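Local coordinates for protein polyketide biosynthesis cytochrome P450 PksS (Bacillus subtilis, PDB 4YZR) that acts as a haem-dependent cytochrome P450 monooxygenase in the biosynthesis of the antibiotic polyketide bacillaene, with dihydrobacillaene as its substrate, at residues Asp51-Phe56 / Phe300-Gly304; Arg119-Glu123 / Leu360-Ile364; Gly251-Leu255 / Leu396-Pro400. Numbering follows the deposited sequence.

Contact 1 of 3, residues Asp51-Phe56 / Phe300-Gly304; sequences DDCMAF and FTYKG
A salt-bridged and aromatic helix-on-hairpin contact lies far from the chain's centre, where helix 50-58 meets strand 300-302 and its turn. The axes of the short segments run nearly antiparallel, at 154° and 12.3 Å; the closest CA pair is D52 and Y302, 9.3 Å apart. K303 (phi/psi 55/38) and G304 (85/-3) form a two-residue type I' turn into strand 305-307. Y302, chi1 t, reaches across to the helix, and its OH donates to D52 OD1 at 2.6 Å. D52 OD1 also accepts from K303 NZ, 2.8 Å away, in a salt bridge; that of D51 OD2 with K303 NZ is longer, 3.5 Å, and D51 OD1 has its stronger one with R49. Beside this network, F56 (chi1 m) turns its edge to the face of Y302, centroids 4.8 Å apart and planes at 57°, and F56 CE2 touches F300 CZ at 4.0 Å. I47, I313 and I315 adjoin F56. Such a helix against a beta hairpin belongs to the beta-rich region of the P450 fold.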
# COMPACT_ATOMS: atom_id res chain seq x y z
N ASP A 51 -15.79 -11.46 8.06
CA ASP A 51 -15.55 -12.63 8.84
C ASP A 51 -14.84 -13.68 8.07
O ASP A 51 -13.88 -14.32 8.59
CB ASP A 51 -16.90 -13.22 9.43
CG ASP A 51 -17.92 -13.61 8.44
OD1 ASP A 51 -17.94 -13.27 7.26
OD2 ASP A 51 -18.91 -14.36 8.80
N ASP A 52 -15.19 -13.86 6.81
CA ASP A 52 -14.48 -14.86 6.01
C ASP A 52 -13.04 -14.46 5.64
O ASP A 52 -12.11 -15.26 5.64
CB ASP A 52 -15.21 -15.20 4.72
CG ASP A 52 -16.63 -15.76 4.95
OD1 ASP A 52 -16.77 -16.55 5.93
OD2 ASP A 52 -17.56 -15.46 4.22
N CYS A 53 -12.85 -13.14 5.42
CA CYS A 53 -11.49 -12.66 5.19
C CYS A 53 -10.64 -12.95 6.38
O CYS A 53 -9.48 -13.38 6.29
CB CYS A 53 -11.50 -11.21 4.87
SG CYS A 53 -11.99 -10.78 3.18
N MET A 54 -11.19 -12.63 7.59
CA MET A 54 -10.45 -12.96 8.84
C MET A 54 -10.14 -14.40 8.94
O MET A 54 -8.99 -14.73 9.31
CB MET A 54 -11.14 -12.41 10.10
CG MET A 54 -11.18 -10.94 10.25
SD MET A 54 -9.50 -10.31 10.52
CE MET A 54 -8.90 -11.22 11.85
N ALA A 55 -11.07 -15.26 8.66
CA ALA A 55 -10.79 -16.72 8.76
C ALA A 55 -9.65 -17.09 7.83
O ALA A 55 -8.66 -17.78 8.19
CB ALA A 55 -12.01 -17.50 8.40
N PHE A 56 -9.65 -16.64 6.58
CA PHE A 56 -8.57 -16.96 5.64
C PHE A 56 -7.28 -16.32 5.97
O PHE A 56 -6.20 -16.91 5.68
CB PHE A 56 -8.98 -16.65 4.20
CG PHE A 56 -9.86 -17.71 3.60
CD1 PHE A 56 -11.23 -17.67 3.74
CD2 PHE A 56 -9.28 -18.78 2.89
CE1 PHE A 56 -12.04 -18.68 3.20
CE2 PHE A 56 -10.11 -19.73 2.31
CZ PHE A 56 -11.46 -19.69 2.53
N PHE A 300 -9.80 -28.49 1.15
CA PHE A 300 -10.64 -28.39 2.31
C PHE A 300 -11.96 -27.75 1.98
O PHE A 300 -12.10 -27.02 0.93
CB PHE A 300 -9.94 -27.64 3.46
CG PHE A 300 -9.63 -26.15 3.19
CD1 PHE A 300 -8.42 -25.78 2.63
CD2 PHE A 300 -10.48 -25.17 3.64
CE1 PHE A 300 -8.10 -24.43 2.43
CE2 PHE A 300 -10.16 -23.82 3.45
CZ PHE A 300 -8.94 -23.49 2.90
N THR A 301 -12.94 -27.93 2.82
CA THR A 301 -14.20 -27.31 2.64
C THR A 301 -14.40 -26.13 3.61
O THR A 301 -14.02 -26.18 4.77
CB THR A 301 -15.38 -28.32 2.94
OG1 THR A 301 -15.20 -29.41 2.07
CG2 THR A 301 -16.74 -27.77 2.71
N TYR A 302 -14.91 -25.05 3.05
CA TYR A 302 -15.23 -23.86 3.83
C TYR A 302 -16.56 -23.38 3.47
O TYR A 302 -16.83 -23.00 2.35
CB TYR A 302 -14.17 -22.74 3.52
CG TYR A 302 -14.36 -21.49 4.41
CD1 TYR A 302 -15.21 -20.47 4.05
CD2 TYR A 302 -13.72 -21.40 5.63
CE1 TYR A 302 -15.44 -19.38 4.85
CE2 TYR A 302 -14.02 -20.33 6.51
CZ TYR A 302 -14.78 -19.29 6.07
OH TYR A 302 -15.08 -18.26 6.91
N LYS A 303 -17.53 -23.43 4.42
CA LYS A 303 -18.93 -23.00 4.19
C LYS A 303 -19.57 -23.71 2.98
O LYS A 303 -20.19 -23.10 2.13
CB LYS A 303 -19.08 -21.45 4.14
CG LYS A 303 -18.86 -20.76 5.49
CD LYS A 303 -19.21 -19.32 5.53
CE LYS A 303 -18.98 -18.75 6.91
NZ LYS A 303 -19.23 -17.29 6.97
N GLY A 304 -19.22 -24.98 2.87
CA GLY A 304 -19.73 -25.82 1.76
C GLY A 304 -18.96 -25.75 0.46
O GLY A 304 -19.33 -26.40 -0.52

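Contact 2 of 3, residues Arg119-Glu123 / Leu360-Ile364; sequences RGSIE and LEGHI
This is helix-helix packing in the P450 fold: the start of helix 119-133, helix D, crosses helix 355-372, helix L, which follows the loop of C352, the probable axial ligand of the haem iron. Both segments are alpha-helical; their axes approach to 10.1 Å at a crossing angle of -49°. The closest CA pairs are R119 with L360 (7.3 Å), I122 with E361 (7.0 Å) and E123 with I364 (6.2 Å). R119 makes the polar part and has the most surface covered. With chi1 and chi2 t it reaches across to the other helix, so that the guanidinium lays one face on L360, with NH2 at 3.5 Å from CD1, and its NH1 lies over the H363 ring. E116 meets its charge through a salt bridge. Apolar contacts fill the middle. L360 (t, p) and I364 (m, t) point toward helix 119-133, and both touch I122 (m, t), whose CD1 is 3.9 Å from L360 CD2. The tightest apolar pair is I122 CG2 against I364 CD1, 3.6 Å apart.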
# COMPACT_ATOMS: atom_id res chain seq x y z
N ARG A 119 9.05 12.80 12.08
CA ARG A 119 7.96 13.79 11.96
C ARG A 119 8.43 15.09 11.45
O ARG A 119 7.90 15.66 10.47
CB ARG A 119 7.22 13.98 13.31
CG ARG A 119 6.25 15.14 13.27
CD ARG A 119 5.43 15.26 14.59
NE ARG A 119 4.70 14.08 14.88
CZ ARG A 119 3.47 13.69 14.65
NH1 ARG A 119 2.68 14.35 13.96
NH2 ARG A 119 3.09 12.50 15.10
N GLY A 120 9.46 15.67 12.05
CA GLY A 120 9.90 17.00 11.65
C GLY A 120 10.34 17.05 10.21
O GLY A 120 10.01 17.98 9.43
N SER A 121 11.04 16.07 9.75
CA SER A 121 11.48 15.98 8.35
C SER A 121 10.34 15.81 7.38
O SER A 121 10.40 16.38 6.28
CB SER A 121 12.45 14.84 8.12
OG SER A 121 11.92 13.57 8.25
N ILE A 122 9.29 15.09 7.75
CA ILE A 122 8.13 14.91 6.88
C ILE A 122 7.32 16.21 6.84
O ILE A 122 6.84 16.62 5.76
CB ILE A 122 7.30 13.72 7.31
CG1 ILE A 122 8.14 12.43 7.26
CG2 ILE A 122 6.03 13.63 6.44
CD1 ILE A 122 7.48 11.25 7.87
N GLU A 123 7.19 16.89 7.96
CA GLU A 123 6.54 18.19 7.97
C GLU A 123 7.29 19.12 7.05
O GLU A 123 6.62 19.90 6.32
CB GLU A 123 6.54 18.75 9.42
CG GLU A 123 5.50 18.07 10.31
CD GLU A 123 5.55 18.36 11.80
OE1 GLU A 123 6.55 18.89 12.23
OE2 GLU A 123 4.65 17.95 12.51
N LEU A 360 1.78 8.28 9.72
CA LEU A 360 2.40 9.56 10.00
C LEU A 360 2.37 10.42 8.79
O LEU A 360 2.11 11.65 8.86
CB LEU A 360 3.79 9.32 10.48
CG LEU A 360 4.62 10.57 10.84
CD1 LEU A 360 3.97 11.39 11.94
CD2 LEU A 360 5.99 10.17 11.28
N GLU A 361 2.66 9.88 7.60
CA GLU A 361 2.57 10.66 6.40
C GLU A 361 1.20 11.17 6.19
O GLU A 361 0.98 12.34 5.79
CB GLU A 361 3.05 9.88 5.15
CG GLU A 361 4.52 9.56 5.17
CD GLU A 361 5.02 8.88 3.91
OE1 GLU A 361 4.63 9.29 2.79
OE2 GLU A 361 5.90 7.97 3.99
N GLY A 362 0.19 10.37 6.37
CA GLY A 362 -1.22 10.77 6.23
C GLY A 362 -1.54 11.86 7.23
O GLY A 362 -2.15 12.89 6.84
N HIS A 363 -1.22 11.69 8.48
CA HIS A 363 -1.47 12.72 9.53
C HIS A 363 -0.92 14.04 9.06
O HIS A 363 -1.65 15.04 9.08
CB HIS A 363 -0.81 12.19 10.82
CG HIS A 363 -0.82 13.14 11.96
ND1 HIS A 363 -0.22 14.38 11.99
CD2 HIS A 363 -1.24 12.91 13.20
CE1 HIS A 363 -0.26 14.87 13.23
NE2 HIS A 363 -0.93 14.02 13.97
N ILE A 364 0.34 14.06 8.69
CA ILE A 364 1.03 15.29 8.38
C ILE A 364 0.42 15.89 7.14
O ILE A 364 0.12 17.10 7.06
CB ILE A 364 2.50 15.08 8.25
CG1 ILE A 364 3.06 14.78 9.62
CG2 ILE A 364 3.15 16.29 7.61
CD1 ILE A 364 4.45 14.22 9.67

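Contact 3 of 3, residues Gly251-Leu255 / Leu396-Pro400; sequences GSGTL and LESLP
L399 and L396 carry most of this buried contact, with L255 facing them from the helix. Segment 251-255 is alpha-helical and belongs to the long helix 228-259, whereas 396-400 leads into strand 400-402. The nearest CA pair is G251 and L396, 6.7 Å apart. L399, with an extended backbone (phi/psi -149/80) and chi1 t, chi2 p, points at the helix. Its CD2 lies 3.5 Å from G251 O, 3.9 Å from L255 N and 4.0 Å from T254 CG2, so that this methyl sits against the backbone of one helical turn and the T254 methyl. Its CD1 meets L255 CD1 at 4.1 Å. L396 (phi/psi -80/146; chi1 m, chi2 t) converges on the same turn: CD1 is 3.6 Å from G251 O, and CD2 is 4.1 Å from L255 CD2. L255, chi1 t and chi2 p, thus touches both leucines, and G251 meets both through its carbonyl oxygen. One water adds a polar link, donating to S252 OG at 2.9 Å and accepting from L396 N at 2.8 Å. M142 of helix 141-146 touches both L396 and L399, and L378 of strand 377-378 touches L399 and L255, extending the apolar cluster. The helix is the long I-helix of the P450 fold, and the arrangement is its C-terminal part packed against the C-terminal beta region of the chain.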
# COMPACT_ATOMS: atom_id res chain seq x y z
N GLY A 251 -3.59 10.41 -2.09
CA GLY A 251 -4.43 10.88 -3.17
C GLY A 251 -5.89 10.58 -2.97
O GLY A 251 -6.79 11.43 -3.08
N SER A 252 -6.17 9.28 -2.73
CA SER A 252 -7.52 8.88 -2.55
C SER A 252 -8.11 9.42 -1.28
O SER A 252 -9.29 9.69 -1.24
CB SER A 252 -7.60 7.35 -2.54
OG SER A 252 -7.19 6.83 -3.79
N GLY A 253 -7.32 9.57 -0.25
CA GLY A 253 -7.84 10.22 0.98
C GLY A 253 -8.19 11.66 0.72
O GLY A 253 -9.24 12.09 1.23
N THR A 254 -7.36 12.37 -0.05
CA THR A 254 -7.70 13.76 -0.37
C THR A 254 -9.01 13.75 -1.13
O THR A 254 -9.95 14.56 -0.87
CB THR A 254 -6.59 14.42 -1.17
OG1 THR A 254 -5.45 14.54 -0.34
CG2 THR A 254 -6.96 15.84 -1.59
N LEU A 255 -9.14 12.91 -2.15
CA LEU A 255 -10.37 12.84 -2.93
C LEU A 255 -11.58 12.60 -1.99
O LEU A 255 -12.62 13.27 -2.11
CB LEU A 255 -10.29 11.78 -4.04
CG LEU A 255 -11.61 11.50 -4.77
CD1 LEU A 255 -12.11 12.75 -5.49
CD2 LEU A 255 -11.44 10.35 -5.76
N LEU A 396 -5.28 7.04 -8.08
CA LEU A 396 -5.61 8.06 -9.10
C LEU A 396 -4.48 8.29 -10.03
O LEU A 396 -3.34 8.31 -9.66
CB LEU A 396 -5.96 9.34 -8.36
CG LEU A 396 -7.24 9.33 -7.61
CD1 LEU A 396 -7.28 10.35 -6.48
CD2 LEU A 396 -8.48 9.41 -8.48
N GLU A 397 -4.84 8.57 -11.28
CA GLU A 397 -3.84 9.09 -12.21
C GLU A 397 -3.56 10.58 -12.02
O GLU A 397 -2.43 10.98 -12.13
CB GLU A 397 -4.42 8.83 -13.64
CG GLU A 397 -3.64 9.14 -14.89
CD GLU A 397 -4.51 8.70 -16.11
OE1 GLU A 397 -5.19 9.54 -16.77
OE2 GLU A 397 -4.61 7.47 -16.37
N SER A 398 -4.61 11.30 -11.71
CA SER A 398 -4.53 12.75 -11.47
C SER A 398 -5.68 13.13 -10.62
O SER A 398 -6.70 12.44 -10.46
CB SER A 398 -4.56 13.52 -12.81
OG SER A 398 -5.73 13.25 -13.46
N LEU A 399 -5.56 14.31 -10.00
CA LEU A 399 -6.55 14.82 -9.07
C LEU A 399 -6.59 16.37 -9.14
O LEU A 399 -5.97 17.03 -8.31
CB LEU A 399 -6.36 14.36 -7.64
CG LEU A 399 -7.40 14.79 -6.60
CD1 LEU A 399 -8.76 14.47 -7.01
CD2 LEU A 399 -7.14 14.16 -5.22
N PRO A 400 -7.31 16.88 -10.20
CA PRO A 400 -7.38 18.34 -10.30
C PRO A 400 -8.17 19.00 -9.23
O PRO A 400 -9.29 18.57 -9.00
CB PRO A 400 -8.00 18.52 -11.70
CG PRO A 400 -8.03 17.22 -12.41
CD PRO A 400 -7.97 16.19 -11.30
O HOH W 1 -4.88 7.71 -5.35

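How the contacts relate
Contact 1 stands apart from the other two: its centre lies 38 Å from that of contact 2, on the opposite side of the chain's centre, and 34 Å from that of contact 3. Contacts 2 and 3 are neighbours, with centres 19 Å apart and nearest atoms about 8 Å apart. Helix 355-372 connects them, since it carries L360-I364 of contact 2 and, further along, F366 and L369, which touch T254 of contact 3. The haem gives a common reference: the side chain of E361 comes within about 5 Å of it, that of S252 within about 9 Å and that of F56 within about 11 Å. In sequence, the segments of every pair of contacts alternate, interlacing distant parts of the chain.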